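Local coordinates for regulatory protein E2 (Bovine papillomavirus type 1, PDB 2JEX) that regulates viral transcription and is thought to take part in starting viral DNA replication by pairing with E1 and sharpening its DNA-binding specificity, at residues 12-15 with 16-20; 31-34 with 35-38; 97-100 with 101-105; 62-65 with 66-70. The protein carries 1 engineered substitution. All coordinates share one frame; numbering follows the deposited sequence.

All four contacts are local, between groups about a turn apart along helices of the N-terminal transactivation domain. Contacts 1, 2 and 4 lie on helices 4-21, 26-48 and 62-83; contact 3 takes in the short helix 99-103 and the loop at either end. Contact 1 is at the surface, polar and aliphatic, whereas contact 2, on the middle helix, buries Trp33, Ala35 and Val36 and touches each of the other three. Contact 4 is partly buried and mixes valine with charged groups. Contact 3, although near the centre of the chain, is a surface contact with Tyr102 buried; it pairs aromatic rings with methionine, and Thr97 O takes a probable hydrogen bond from Trp33 NE1 of contact 2.

Contact 1: residues 12-15 with 16-20; sequences QETQ and MQLIE
Thr14 and Leu18 lie side by side one turn apart on helix 4-21 and point the same way. Followed outward, the leucine first brings CB to 3.4 Å from Thr14 O, the carbonyl that also accepts the Leu18 backbone N-H. CG stays at the same distance from that oxygen, because chi1 of -76° sets it beside the backbone N and directs the chain back along the helix. At the tip, CD1 grazes Thr14 O and meets the threonine methyl CG2 at 3.8 Å. Thr14 presents this methyl because CG2 is the branch turned away from its own nitrogen; the hydroxyl OG1 instead bonds to Val10 O in the preceding turn. On another side of the helix, Ile19 CG1 rests 3.2 Å from Gln15 O, which takes the Ile19 N-H at 3.0 Å with an angle of 158°. The amide of Gln15 is occupied elsewhere, NE2 bonding to Ala11 O and to Glu39 OE1. Leu18 continues onto Tyr32 and Thr14 onto Ala35 of helix 26-48. The arrangement is that of a regular alpha-helix with i to i+4 side-chain packing, placed on the outer helix of the N-terminal three-helix bundle of the E2 transactivation domain.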
loop_
_atom_site.group_PDB
_atom_site.type_symbol
_atom_site.label_atom_id
_atom_site.label_comp_id
_atom_site.label_asym_id
_atom_site.label_seq_id
_atom_site.Cartn_x
_atom_site.Cartn_y
_atom_site.Cartn_z
ATOM N N GLN A 12 -17.346 0.425 14.052
ATOM C CA GLN A 12 -17.793 -0.105 12.762
ATOM C C GLN A 12 -18.566 0.934 11.943
ATOM O O GLN A 12 -18.427 1.004 10.718
ATOM C CB GLN A 12 -18.653 -1.348 12.970
ATOM C CG GLN A 12 -17.871 -2.555 13.423
ATOM C CD GLN A 12 -18.754 -3.632 14.010
ATOM O OE1 GLN A 12 -19.783 -3.341 14.618
ATOM N NE2 GLN A 12 -18.351 -4.889 13.839
ATOM N N GLU A 13 -19.387 1.725 12.641
ATOM C CA GLU A 13 -20.169 2.809 12.048
ATOM C C GLU A 13 -19.275 3.945 11.548
ATOM O O GLU A 13 -19.588 4.584 10.548
ATOM C CB GLU A 13 -21.172 3.352 13.074
ATOM C CG GLU A 13 -22.384 4.062 12.485
ATOM C CD GLU A 13 -23.531 3.112 12.189
ATOM O OE1 GLU A 13 -24.636 3.323 12.744
ATOM O OE2 GLU A 13 -23.335 2.149 11.415
ATOM N N THR A 14 -18.177 4.195 12.259
ATOM C CA THR A 14 -17.186 5.201 11.871
ATOM C C THR A 14 -16.506 4.852 10.539
ATOM O O THR A 14 -16.340 5.723 9.673
ATOM C CB THR A 14 -16.127 5.415 12.986
ATOM O OG1 THR A 14 -16.768 5.945 14.150
ATOM C CG2 THR A 14 -15.054 6.391 12.544
ATOM N N GLN A 15 -16.129 3.582 10.385
ATOM C CA GLN A 15 -15.551 3.074 9.148
ATOM C C GLN A 15 -16.547 3.212 8.002
ATOM O O GLN A 15 -16.189 3.685 6.919
ATOM C CB GLN A 15 -15.141 1.608 9.301
ATOM C CG GLN A 15 -13.936 1.360 10.187
ATOM C CD GLN A 15 -13.856 -0.086 10.649
ATOM O OE1 GLN A 15 -13.589 -0.997 9.862
ATOM N NE2 GLN A 15 -14.091 -0.300 11.934
ATOM N N MET A 16 -17.798 2.822 8.261
ATOM C CA MET A 16 -18.864 2.874 7.256
ATOM C C MET A 16 -19.216 4.310 6.847
ATOM O O MET A 16 -19.550 4.568 5.688
ATOM C CB MET A 16 -20.104 2.128 7.757
ATOM C CG MET A 16 -20.947 1.493 6.657
ATOM S SD MET A 16 -22.185 0.314 7.270
ATOM C CE MET A 16 -21.147 -1.042 7.827
ATOM N N GLN A 17 -19.129 5.235 7.803
ATOM C CA GLN A 17 -19.351 6.664 7.546
ATOM C C GLN A 17 -18.229 7.291 6.727
ATOM O O GLN A 17 -18.473 8.146 5.883
ATOM C CB GLN A 17 -19.499 7.433 8.861
ATOM C CG GLN A 17 -20.901 7.402 9.458
ATOM C CD GLN A 17 -20.961 7.982 10.868
ATOM O OE1 GLN A 17 -19.945 8.061 11.574
ATOM N NE2 GLN A 17 -22.162 8.381 11.287
ATOM N N LEU A 18 -16.998 6.875 6.996
ATOM C CA LEU A 18 -15.838 7.471 6.347
ATOM C C LEU A 18 -15.606 6.933 4.938
ATOM O O LEU A 18 -15.113 7.659 4.069
ATOM C CB LEU A 18 -14.589 7.332 7.227
ATOM C CG LEU A 18 -14.548 8.309 8.411
ATOM C CD1 LEU A 18 -13.511 7.903 9.439
ATOM C CD2 LEU A 18 -14.317 9.748 7.952
ATOM N N ILE A 19 -15.974 5.672 4.715
ATOM C CA ILE A 19 -15.946 5.084 3.373
ATOM C C ILE A 19 -16.945 5.803 2.456
ATOM O O ILE A 19 -16.580 6.223 1.349
ATOM C CB ILE A 19 -16.183 3.541 3.394
ATOM C CG1 ILE A 19 -14.993 2.817 4.046
ATOM C CG2 ILE A 19 -16.429 3.003 1.976
ATOM C CD1 ILE A 19 -15.284 1.373 4.486
ATOM N N GLU A 20 -18.185 5.964 2.923
ATOM C CA GLU A 20 -19.212 6.715 2.183
ATOM C C GLU A 20 -18.747 8.127 1.833
ATOM O O GLU A 20 -18.859 8.555 0.685
ATOM C CB GLU A 20 -20.522 6.793 2.973
ATOM C CG GLU A 20 -21.368 5.531 2.931
ATOM C CD GLU A 20 -22.728 5.712 3.594
ATOM O OE1 GLU A 20 -23.562 6.482 3.063
ATOM O OE2 GLU A 20 -22.968 5.071 4.644
#

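Contact 2: residues 31-34 with 35-38; sequences LYWT and AVRT
Val36 wedges its two methyls against Tyr32 and Trp33, and this is the tight part of the turn. CG2 sits over one face of the Tyr32 ring, displaced toward the rim, in a CH-pi contact 4.0 Å from the ring centroid; CE2 is among its nearest ring atoms. A chi1 of 167°, with CG trans to the backbone N, lays the tyrosine ring where CG2 of the next turn can cover it. Beside it, Trp33 runs alongside Val36: CE3 comes to 3.9 Å from Val36 CB, while CZ3 faces CG1. The two aromatic neighbours also meet, Tyr32 CE2 lying 3.7 Å above the middle of the indole.

The Thr34-Thr38 side is more polar and partly exposed, held by hydrogen bonds more than by packed side chains. Thr34 O is gripped twice by one residue: Thr38 N reaches it at 3.0 Å and Thr38 OG1 at 2.8 Å, one from each face of the carbonyl plane. That hydroxyl thus spends its donor on its own helix. Arg37, fully extended, carries its guanidinium away from this turn to Gln76, leaving its CB to touch Trp33 O and Thr34 O.

Helix 26-48 is the middle layer: Tyr32, Ala35 and Val36 pack on helix 4-21, Trp33, Thr34 and Arg37 on helix 62-83, and Trp33 NE1 bonds to Thr97 O just before helix 99-103.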
loop_
_atom_site.group_PDB
_atom_site.type_symbol
_atom_site.label_atom_id
_atom_site.label_comp_id
_atom_site.label_asym_id
_atom_site.label_seq_id
_atom_site.Cartn_x
_atom_site.Cartn_y
_atom_site.Cartn_z
ATOM N N LEU A 31 -8.436 8.860 11.396
ATOM C CA LEU A 31 -9.661 8.505 12.114
ATOM C C LEU A 31 -10.209 7.142 11.732
ATOM O O LEU A 31 -10.604 6.373 12.599
ATOM C CB LEU A 31 -10.734 9.568 11.874
ATOM C CG LEU A 31 -11.124 10.593 12.938
ATOM C CD1 LEU A 31 -10.054 10.812 14.010
ATOM C CD2 LEU A 31 -11.513 11.905 12.256
ATOM N N TYR A 32 -10.237 6.862 10.430
ATOM C CA TYR A 32 -10.680 5.578 9.897
ATOM C C TYR A 32 -9.826 4.425 10.416
ATOM O O TYR A 32 -10.363 3.392 10.806
ATOM C CB TYR A 32 -10.693 5.598 8.353
ATOM C CG TYR A 32 -10.831 4.230 7.712
ATOM C CD1 TYR A 32 -12.089 3.658 7.495
ATOM C CD2 TYR A 32 -9.702 3.504 7.335
ATOM C CE1 TYR A 32 -12.217 2.393 6.918
ATOM C CE2 TYR A 32 -9.815 2.240 6.757
ATOM C CZ TYR A 32 -11.070 1.692 6.551
ATOM O OH TYR A 32 -11.172 0.443 5.990
ATOM N N TRP A 33 -8.506 4.589 10.414
ATOM C CA TRP A 33 -7.627 3.496 10.846
ATOM C C TRP A 33 -7.639 3.275 12.344
ATOM O O TRP A 33 -7.435 2.154 12.803
ATOM C CB TRP A 33 -6.203 3.660 10.326
ATOM C CG TRP A 33 -6.120 3.273 8.899
ATOM C CD1 TRP A 33 -5.968 4.110 7.826
ATOM C CD2 TRP A 33 -6.228 1.947 8.364
ATOM N NE1 TRP A 33 -5.960 3.384 6.652
ATOM C CE2 TRP A 33 -6.121 2.056 6.951
ATOM C CE3 TRP A 33 -6.399 0.678 8.937
ATOM C CZ2 TRP A 33 -6.178 0.942 6.106
ATOM C CZ3 TRP A 33 -6.448 -0.435 8.092
ATOM C CH2 TRP A 33 -6.346 -0.290 6.690
ATOM N N THR A 34 -7.885 4.346 13.093
ATOM C CA THR A 34 -8.013 4.266 14.538
ATOM C C THR A 34 -9.301 3.523 14.928
ATOM O O THR A 34 -9.354 2.868 15.967
ATOM C CB THR A 34 -8.002 5.668 15.155
ATOM O OG1 THR A 34 -9.137 6.394 14.678
ATOM C CG2 THR A 34 -6.770 6.409 14.717
ATOM N N ALA A 35 -10.324 3.628 14.076
ATOM C CA ALA A 35 -11.568 2.900 14.257
ATOM C C ALA A 35 -11.426 1.434 13.857
ATOM O O ALA A 35 -12.053 0.568 14.465
ATOM C CB ALA A 35 -12.685 3.563 13.478
ATOM N N VAL A 36 -10.602 1.158 12.845
ATOM C CA VAL A 36 -10.280 -0.230 12.469
ATOM C C VAL A 36 -9.527 -0.905 13.612
ATOM O O VAL A 36 -9.807 -2.058 13.953
ATOM C CB VAL A 36 -9.478 -0.344 11.137
ATOM C CG1 VAL A 36 -9.187 -1.819 10.804
ATOM C CG2 VAL A 36 -10.240 0.301 9.963
ATOM N N ARG A 37 -8.601 -0.156 14.213
ATOM C CA ARG A 37 -7.813 -0.594 15.359
ATOM C C ARG A 37 -8.700 -0.954 16.550
ATOM O O ARG A 37 -8.580 -2.045 17.114
ATOM C CB ARG A 37 -6.843 0.513 15.756
ATOM C CG ARG A 37 -6.067 0.236 17.024
ATOM C CD ARG A 37 -5.095 1.355 17.311
ATOM N NE ARG A 37 -4.269 1.075 18.483
ATOM C CZ ARG A 37 -3.225 1.809 18.851
ATOM N NH1 ARG A 37 -2.885 2.875 18.144
ATOM N NH2 ARG A 37 -2.526 1.483 19.934
ATOM N N THR A 38 -9.571 -0.019 16.925
ATOM C CA THR A 38 -10.528 -0.204 18.000
ATOM C C THR A 38 -11.367 -1.469 17.768
ATOM O O THR A 38 -11.369 -2.346 18.617
ATOM C CB THR A 38 -11.402 1.072 18.190
ATOM O OG1 THR A 38 -10.539 2.201 18.379
ATOM C CG2 THR A 38 -12.353 0.947 19.399
#

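Contact 3: residues 97-100 with 101-105; sequences TSWD and RYMSE
Trp99 and Tyr102 both hold CG anti to the main-chain nitrogen (chi1 178° and -179°), while Met103 has its CG beside the nitrogen and then bends at chi2 and chi3; together these torsions bring the three side chains to one side of the short helix 99-103. The result is a Met-aromatic contact one turn apart, with Tyr102 set obliquely beside the indole. Met103 CG makes the closest approach to the ring: it lies over a face of the indole, 3.7 Å from the centroid of the five-membered ring and shifted toward the rim, and is 3.5 Å from CE2. The sulfur follows more obliquely, SD standing 4.6 Å from the centroid of the six-membered ring of Trp99. Tyr102 meets that same six-membered ring at a slant, planes 49° apart, with CD2 at 4.1 Å from Trp99 CE3. Its hydroxyl is tied to Glu74 on helix 62-83, and its ring also meets Phe110. Trp99 itself reaches across to Gln71, Glu74 and Met75 of helix 62-83, so the cluster joins this turn to the helical bundle.

Ser98 occupies the N-cap position, and its carbonyl starts the helix by accepting Tyr102 N. At the far end Ser104 leaves helical geometry, and Asp100 O receives two bonds from it, Ser104 N at 2.8 Å and Ser104 OG at 2.7 Å, which arrive from opposite faces of the carbonyl plane.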
loop_
_atom_site.group_PDB
_atom_site.type_symbol
_atom_site.label_atom_id
_atom_site.label_comp_id
_atom_site.label_asym_id
_atom_site.label_seq_id
_atom_site.Cartn_x
_atom_site.Cartn_y
_atom_site.Cartn_z
ATOM N N THR A 97 -4.395 5.658 1.116
ATOM C CA THR A 97 -4.087 5.325 2.498
ATOM C C THR A 97 -4.630 3.940 2.874
ATOM O O THR A 97 -4.940 3.677 4.043
ATOM C CB THR A 97 -4.633 6.408 3.446
ATOM O OG1 THR A 97 -6.013 6.652 3.143
ATOM C CG2 THR A 97 -3.858 7.707 3.280
ATOM N N SER A 98 -4.742 3.063 1.875
ATOM C CA SER A 98 -5.183 1.688 2.096
ATOM C C SER A 98 -3.994 0.746 2.304
ATOM O O SER A 98 -2.885 1.007 1.835
ATOM C CB SER A 98 -6.088 1.203 0.956
ATOM O OG SER A 98 -5.371 1.119 -0.266
ATOM N N TRP A 99 -4.238 -0.339 3.029
ATOM C CA TRP A 99 -3.205 -1.321 3.363
ATOM C C TRP A 99 -2.576 -1.978 2.134
ATOM O O TRP A 99 -1.336 -2.154 2.077
ATOM C CB TRP A 99 -3.789 -2.384 4.292
ATOM C CG TRP A 99 -2.805 -3.462 4.640
ATOM C CD1 TRP A 99 -2.695 -4.707 4.016
ATOM C CD2 TRP A 99 -1.767 -3.382 5.688
ATOM N NE1 TRP A 99 -1.669 -5.420 4.624
ATOM C CE2 TRP A 99 -1.082 -4.633 5.648
ATOM C CE3 TRP A 99 -1.368 -2.379 6.676
ATOM C CZ2 TRP A 99 -0.006 -4.919 6.554
ATOM C CZ3 TRP A 99 -0.314 -2.695 7.569
ATOM C CH2 TRP A 99 0.351 -3.948 7.511
ATOM N N ASP A 100 -3.413 -2.306 1.140
ATOM C CA ASP A 100 -2.929 -2.901 -0.115
ATOM C C ASP A 100 -2.024 -1.945 -0.881
ATOM O O ASP A 100 -1.021 -2.367 -1.463
ATOM C CB ASP A 100 -4.094 -3.338 -1.012
ATOM C CG ASP A 100 -4.843 -4.546 -0.466
ATOM O OD1 ASP A 100 -4.254 -5.318 0.330
ATOM O OD2 ASP A 100 -6.028 -4.725 -0.838
ATOM N N ARG A 101 -2.368 -0.661 -0.893
ATOM C CA ARG A 101 -1.501 0.316 -1.536
ATOM C C ARG A 101 -0.156 0.358 -0.799
ATOM O O ARG A 101 0.905 0.335 -1.424
ATOM C CB ARG A 101 -2.165 1.697 -1.566
ATOM C CG ARG A 101 -1.343 2.796 -2.260
ATOM C CD ARG A 101 -1.409 2.720 -3.779
ATOM N NE ARG A 101 -2.762 2.952 -4.290
ATOM C CZ ARG A 101 -3.249 4.135 -4.659
ATOM N NH1 ARG A 101 -2.503 5.235 -4.600
ATOM N NH2 ARG A 101 -4.498 4.221 -5.098
ATOM N N TYR A 102 -0.225 0.392 0.533
ATOM C CA TYR A 102 0.947 0.477 1.408
ATOM C C TYR A 102 1.863 -0.732 1.239
ATOM O O TYR A 102 3.086 -0.641 1.377
ATOM C CB TYR A 102 0.456 0.569 2.862
ATOM C CG TYR A 102 1.527 0.687 3.924
ATOM C CD1 TYR A 102 2.351 1.819 4.006
ATOM C CD2 TYR A 102 1.689 -0.311 4.880
ATOM C CE1 TYR A 102 3.324 1.937 5.006
ATOM C CE2 TYR A 102 2.658 -0.199 5.887
ATOM C CZ TYR A 102 3.474 0.925 5.934
ATOM O OH TYR A 102 4.426 1.021 6.918
ATOM N N MET A 103 1.239 -1.873 0.954
ATOM C CA MET A 103 1.932 -3.158 0.922
ATOM C C MET A 103 2.326 -3.571 -0.473
ATOM O O MET A 103 3.211 -4.407 -0.636
ATOM C CB MET A 103 1.098 -4.248 1.619
ATOM C CG MET A 103 1.208 -4.208 3.102
ATOM S SD MET A 103 2.864 -4.462 3.756
ATOM C CE MET A 103 3.375 -2.791 3.992
ATOM N N SER A 104 1.676 -2.969 -1.471
ATOM C CA SER A 104 2.154 -2.991 -2.859
ATOM C C SER A 104 3.633 -2.625 -2.897
ATOM O O SER A 104 4.151 -2.011 -1.955
ATOM C CB SER A 104 1.394 -1.965 -3.716
ATOM O OG SER A 104 0.031 -2.322 -3.901
ATOM N N GLU A 105 4.302 -2.981 -3.995
ATOM C CA GLU A 105 5.740 -2.752 -4.135
ATOM C C GLU A 105 6.063 -1.325 -4.590
ATOM O O GLU A 105 5.398 -0.785 -5.484
ATOM C CB GLU A 105 6.373 -3.787 -5.068
ATOM C CG GLU A 105 6.480 -5.192 -4.458
ATOM C CD GLU A 105 7.787 -5.439 -3.702
ATOM O OE1 GLU A 105 8.261 -6.599 -3.710
ATOM O OE2 GLU A 105 8.342 -4.494 -3.095
#

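Contact 4: residues 62-65 with 66-70; sequences SVVC and QERAK
Residues 62-65 and 66-70 form the first turns of helix 62-83, and the main chain joins them by successive i+4 to i hydrogen bonds. Gln66 N reaches Ser62 O at 2.8 Å, Ala69 N reaches Cys65 O at 3.0 Å, and Arg68 N points almost straight at Val64 O, with an N-H...O angle of 174°. Glu67 N is less well aimed: it bonds to Val63 O at 3.2 Å with a poorer N-H...O angle of 139°, and makes only a weak second bond to Val64 O.

Among the side chains, Val64 and Arg68 carry the contact, running side by side in the same direction. The arginine is stretched out from CG to NE, its aliphatic part passing along Val64 O, and its guanidinium is laid over the valine. CG1 of Val64 sits 3.3 Å above the guanidinium plane, displaced toward the rim, and is 3.4 Å from NH1 and 3.5 Å from CZ. Of the two valine methyls this is the one that chi1 (166°) places across the CA-CB bond from the amide nitrogen. A flat cation thus rests on a methyl. Farther round the helix, Glu67 bends at chi2 and its OE1 forms a long, weak salt bridge with Lys70 NZ, both residues being exposed.

Burial comes on the side turned to helix 26-48, where Cys65 packs on Leu43. Gln66 meets Tyr44, Ser62 meets Arg47 and Arg68 meets Asn40, while Pro60 of the preceding loop touches Cys65 and Arg68; the start of helix 62-83 is thereby laid against the later part of helix 26-48.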
loop_
_atom_site.group_PDB
_atom_site.type_symbol
_atom_site.label_atom_id
_atom_site.label_comp_id
_atom_site.label_asym_id
_atom_site.label_seq_id
_atom_site.Cartn_x
_atom_site.Cartn_y
_atom_site.Cartn_z
ATOM N N SER A 62 -8.977 -15.259 16.585
ATOM C CA SER A 62 -8.084 -14.322 17.269
ATOM C C SER A 62 -6.865 -13.906 16.434
ATOM O O SER A 62 -6.475 -12.744 16.461
ATOM C CB SER A 62 -7.649 -14.867 18.637
ATOM O OG SER A 62 -6.671 -15.876 18.497
ATOM N N VAL A 63 -6.285 -14.850 15.691
ATOM C CA VAL A 63 -5.164 -14.568 14.785
ATOM C C VAL A 63 -5.544 -13.512 13.723
ATOM O O VAL A 63 -4.720 -12.686 13.325
ATOM C CB VAL A 63 -4.621 -15.888 14.127
ATOM C CG1 VAL A 63 -3.578 -15.605 13.059
ATOM C CG2 VAL A 63 -4.029 -16.818 15.186
ATOM N N VAL A 64 -6.803 -13.547 13.294
ATOM C CA VAL A 64 -7.341 -12.629 12.299
ATOM C C VAL A 64 -7.547 -11.235 12.893
ATOM O O VAL A 64 -7.082 -10.244 12.311
ATOM C CB VAL A 64 -8.655 -13.180 11.697
ATOM C CG1 VAL A 64 -9.416 -12.112 10.929
ATOM C CG2 VAL A 64 -8.367 -14.380 10.809
ATOM N N CYS A 65 -8.238 -11.163 14.041
ATOM C CA CYS A 65 -8.448 -9.902 14.759
ATOM C C CYS A 65 -7.109 -9.257 15.114
ATOM O O CYS A 65 -6.950 -8.051 14.999
ATOM C CB CYS A 65 -9.214 -10.123 16.070
ATOM S SG CYS A 65 -10.889 -10.762 15.986
ATOM N N GLN A 66 -6.174 -10.081 15.577
ATOM C CA GLN A 66 -4.840 -9.659 15.974
ATOM C C GLN A 66 -4.079 -9.010 14.812
ATOM O O GLN A 66 -3.384 -8.005 14.994
ATOM C CB GLN A 66 -4.066 -10.865 16.520
ATOM C CG GLN A 66 -2.677 -10.555 17.033
ATOM C CD GLN A 66 -1.975 -11.775 17.601
ATOM O OE1 GLN A 66 -1.930 -12.838 16.973
ATOM N NE2 GLN A 66 -1.404 -11.623 18.792
ATOM N N GLU A 67 -4.235 -9.574 13.618
ATOM C CA GLU A 67 -3.540 -9.082 12.434
ATOM C C GLU A 67 -4.138 -7.783 11.925
ATOM O O GLU A 67 -3.398 -6.822 11.640
ATOM C CB GLU A 67 -3.530 -10.140 11.333
ATOM C CG GLU A 67 -2.244 -10.154 10.519
ATOM C CD GLU A 67 -0.987 -9.960 11.377
ATOM O OE1 GLU A 67 -0.862 -10.609 12.452
ATOM O OE2 GLU A 67 -0.124 -9.147 10.969
ATOM N N ARG A 68 -5.472 -7.756 11.829
ATOM C CA ARG A 68 -6.209 -6.555 11.408
ATOM C C ARG A 68 -5.977 -5.361 12.324
ATOM O O ARG A 68 -5.884 -4.222 11.851
ATOM C CB ARG A 68 -7.701 -6.840 11.233
ATOM C CG ARG A 68 -8.027 -7.666 9.948
ATOM C CD ARG A 68 -9.479 -8.158 9.930
ATOM N NE ARG A 68 -9.759 -9.028 8.789
ATOM C CZ ARG A 68 -10.808 -9.854 8.696
ATOM N NH1 ARG A 68 -11.700 -9.937 9.683
ATOM N NH2 ARG A 68 -10.965 -10.610 7.617
ATOM N N ALA A 69 -5.818 -5.623 13.614
ATOM C CA ALA A 69 -5.529 -4.565 14.578
ATOM C C ALA A 69 -4.094 -4.058 14.444
ATOM O O ALA A 69 -3.832 -2.856 14.562
ATOM C CB ALA A 69 -5.791 -5.054 16.020
ATOM N N LYS A 70 -3.169 -4.990 14.236
ATOM C CA LYS A 70 -1.761 -4.664 14.066
ATOM C C LYS A 70 -1.515 -3.834 12.810
ATOM O O LYS A 70 -0.771 -2.856 12.846
ATOM C CB LYS A 70 -0.901 -5.931 14.097
ATOM C CG LYS A 70 -0.589 -6.380 15.528
ATOM C CD LYS A 70 -0.145 -7.823 15.620
ATOM C CE LYS A 70 1.207 -8.071 14.977
ATOM N NZ LYS A 70 1.371 -9.536 14.691
#